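Local coordinates for peptidoglycan-recognition protein SD (Drosophila melanogaster, PDB 2RKQ) that recognises bacterial peptidoglycan in innate immunity and activates the Toll pathway in response to Gram-positive bacteria, at residues A[30-35]-A[99-104]. Sequence-based numbering, arbitrary orientation.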
ATOM      1  N   VAL A  30      -0.176   6.461  -2.959  1.00 10.00           N
ATOM      2  CA  VAL A  30      -1.366   6.581  -2.139  1.00 10.59           C
ATOM      3  C   VAL A  30      -1.174   5.718  -0.904  1.00 10.78           C
ATOM      4  O   VAL A  30      -0.877   4.543  -1.021  1.00 11.49           O
ATOM      5  CB  VAL A  30      -2.642   6.144  -2.909  1.00 10.51           C
ATOM      6  CG1 VAL A  30      -3.860   6.144  -1.986  1.00 12.64           C
ATOM      7  CG2 VAL A  30      -2.901   7.111  -4.054  1.00 10.40           C
ATOM      8  N   ILE A  31      -1.328   6.314   0.276  1.00 10.85           N
ATOM      9  CA  ILE A  31      -1.156   5.602   1.526  1.00 11.14           C
ATOM     10  C   ILE A  31      -2.509   5.214   2.110  1.00 10.60           C
ATOM     11  O   ILE A  31      -3.379   6.067   2.350  1.00 10.70           O
ATOM     12  CB  ILE A  31      -0.387   6.448   2.557  1.00 11.29           C
ATOM     13  CG1 ILE A  31       0.929   6.978   1.964  1.00 11.51           C
ATOM     14  CG2 ILE A  31      -0.133   5.638   3.839  1.00 11.48           C
ATOM     15  CD1 ILE A  31       1.881   5.884   1.461  1.00 13.94           C
ATOM     16  N   ALA A  32      -2.655   3.915   2.351  1.00 10.75           N
ATOM     17  CA  ALA A  32      -3.858   3.328   2.928  1.00 10.81           C
ATOM     18  C   ALA A  32      -3.550   2.585   4.216  1.00 10.78           C
ATOM     19  O   ALA A  32      -2.393   2.365   4.560  1.00  9.80           O
ATOM     20  CB  ALA A  32      -4.494   2.369   1.917  1.00 11.89           C
ATOM     21  N   HIS A  33      -4.600   2.255   4.964  1.00 10.68           N
ATOM     22  CA  HIS A  33      -4.499   1.186   5.952  1.00 10.97           C
ATOM     23  C   HIS A  33      -5.456   0.077   5.559  1.00 12.11           C
ATOM     24  O   HIS A  33      -6.375   0.287   4.758  1.00 12.32           O
ATOM     25  CB  HIS A  33      -4.672   1.674   7.407  1.00 10.79           C
ATOM     26  CG  HIS A  33      -6.069   2.051   7.829  1.00 11.91           C
ATOM     27  ND1 HIS A  33      -7.156   2.163   6.986  1.00 14.64           N
ATOM     28  CD2 HIS A  33      -6.520   2.387   9.064  1.00 10.96           C
ATOM     29  CE1 HIS A  33      -8.223   2.521   7.694  1.00 12.96           C
ATOM     30  NE2 HIS A  33      -7.857   2.670   8.950  1.00 16.48           N
ATOM     31  N   THR A  34      -5.212  -1.106   6.098  1.00 13.02           N
ATOM     32  CA  THR A  34      -6.084  -2.239   5.770  1.00 14.24           C
ATOM     33  C   THR A  34      -7.345  -2.218   6.610  1.00 15.47           C
ATOM     34  O   THR A  34      -8.343  -2.862   6.249  1.00 16.25           O
ATOM     35  CB  THR A  34      -5.376  -3.578   5.960  1.00 14.43           C
ATOM     36  OG1 THR A  34      -4.956  -3.707   7.320  1.00 15.05           O
ATOM     37  CG2 THR A  34      -4.178  -3.659   5.058  1.00 14.01           C
ATOM     38  N   ALA A  35      -7.271  -1.490   7.729  1.00 16.04           N
ATOM     39  CA  ALA A  35      -8.381  -1.236   8.659  1.00 17.90           C
ATOM     40  C   ALA A  35      -8.691  -2.402   9.579  1.00 19.11           C
ATOM     41  O   ALA A  35      -9.572  -2.300  10.439  1.00 21.15           O
ATOM     42  CB  ALA A  35      -9.645  -0.758   7.920  1.00 18.35           C
ATOM     43  N   GLY A  99      -0.043   2.058  -4.705  1.00 10.54           N
ATOM     44  CA  GLY A  99      -0.812   1.914  -3.462  1.00 10.06           C
ATOM     45  C   GLY A  99      -0.009   1.179  -2.415  1.00  9.97           C
ATOM     46  O   GLY A  99       0.442   0.038  -2.641  1.00 10.22           O
ATOM     47  N   ILE A 100       0.171   1.837  -1.272  1.00  9.97           N
ATOM     48  CA  ILE A 100       0.937   1.274  -0.162  1.00 10.11           C
ATOM     49  C   ILE A 100      -0.005   1.253   1.032  1.00 10.08           C
ATOM     50  O   ILE A 100      -0.511   2.296   1.438  1.00 10.94           O
ATOM     51  CB  ILE A 100       2.138   2.169   0.161  1.00 10.05           C
ATOM     52  CG1 ILE A 100       3.091   2.224  -1.043  1.00 10.29           C
ATOM     53  CG2 ILE A 100       2.879   1.608   1.365  1.00 11.92           C
ATOM     54  CD1 ILE A 100       4.027   3.398  -1.017  1.00 11.36           C
ATOM     55  N   ALA A 101      -0.261   0.060   1.569  1.00  9.97           N
ATOM     56  CA  ALA A 101      -1.172  -0.057   2.709  1.00  9.55           C
ATOM     57  C   ALA A 101      -0.440  -0.525   3.940  1.00  9.75           C
ATOM     58  O   ALA A 101       0.304  -1.509   3.900  1.00 10.09           O
ATOM     59  CB  ALA A 101      -2.327  -1.013   2.397  1.00 10.11           C
ATOM     60  N   PHE A 102      -0.632   0.201   5.035  1.00  9.81           N
ATOM     61  CA  PHE A 102      -0.143  -0.270   6.307  1.00 10.09           C
ATOM     62  C   PHE A 102      -1.139  -1.277   6.844  1.00 10.75           C
ATOM     63  O   PHE A 102      -2.361  -1.032   6.864  1.00 10.30           O
ATOM     64  CB  PHE A 102      -0.049   0.890   7.288  1.00 10.55           C
ATOM     65  CG  PHE A 102       1.134   1.794   7.076  1.00 10.31           C
ATOM     66  CD1 PHE A 102       1.160   2.707   6.026  1.00 10.56           C
ATOM     67  CD2 PHE A 102       2.202   1.765   7.979  1.00 11.12           C
ATOM     68  CE1 PHE A 102       2.245   3.550   5.855  1.00 10.38           C
ATOM     69  CE2 PHE A 102       3.295   2.614   7.820  1.00 11.64           C
ATOM     70  CZ  PHE A 102       3.313   3.511   6.767  1.00 11.58           C
ATOM     71  N   ILE A 103      -0.607  -2.408   7.283  1.00 10.44           N
ATOM     72  CA  ILE A 103      -1.462  -3.443   7.850  1.00 11.30           C
ATOM     73  C   ILE A 103      -1.843  -3.007   9.260  1.00 11.23           C
ATOM     74  O   ILE A 103      -0.965  -2.746  10.100  1.00 12.09           O
ATOM     75  CB  ILE A 103      -0.766  -4.812   7.893  1.00 11.13           C
ATOM     76  CG1 ILE A 103      -0.378  -5.246   6.464  1.00 12.63           C
ATOM     77  CG2 ILE A 103      -1.694  -5.831   8.598  1.00 13.10           C
ATOM     78  CD1 ILE A 103       0.534  -6.456   6.393  1.00 13.43           C
ATOM     79  N   GLY A 104      -3.153  -2.929   9.487  1.00 11.59           N
ATOM     80  CA  GLY A 104      -3.701  -2.492  10.770  1.00 12.28           C
ATOM     81  C   GLY A 104      -4.711  -1.380  10.623  1.00 12.10           C
ATOM     82  O   GLY A 104      -5.110  -1.036   9.511  1.00 12.07           O
TER
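Two neighbouring parallel strands of the mixed sheet in the amidase-type PGRP fold run side by side here, 30-33 against 99-102. Backbone bonds alternate between them: Ile100 N gives to Val30 O, Ala32 N to Ile100 O at 2.8 Å, Phe102 N to Ala32 O, and, just past the strand end, Thr34 N to Phe102 O. On one face, Ile31 and Ile100 lie alongside each other and point the same way, with Ile31 CD1 3.9 Å from Ile100 CB. Ile31 CG2, anti to its backbone N, reaches the edge of the Phe102 ring, 3.8 Å from Phe102 CE1. Helix 113-128 packs on this face, with Leu122 and Leu123 against Ile100 and Ala115 and Ala119 against Phe102. On the opposite face the two alanines meet, Ala32 CB to Ala101 CB 4.0 Å, and Leu70 touches Ala101.

Beyond the strands a side chain joins in the pairing. Thr34 holds OG1 between its backbone N and carbonyl carbon (chi1 60°), and there OG1 accepts a hydrogen bond from Gly104 N at 2.9 Å, almost straight (178°). Thr34 CG2 sits 3.7 Å from Phe102 O, while Leu52 of helix 42-58 also touches this threonine. A valine here would probably leave Gly104 N without its acceptor and loosen the tie between the loops that follow the two strands. At the backbone angles of Gly104 a CB would jam against the carbonyl O of Ile103. Its own carbonyl turns back to 30-35, CB of His33 lying 3.5 Å from Gly104 O, and Ala35 N donates to that Gly104 O at 2.8 Å from 39° above the carbonyl plane.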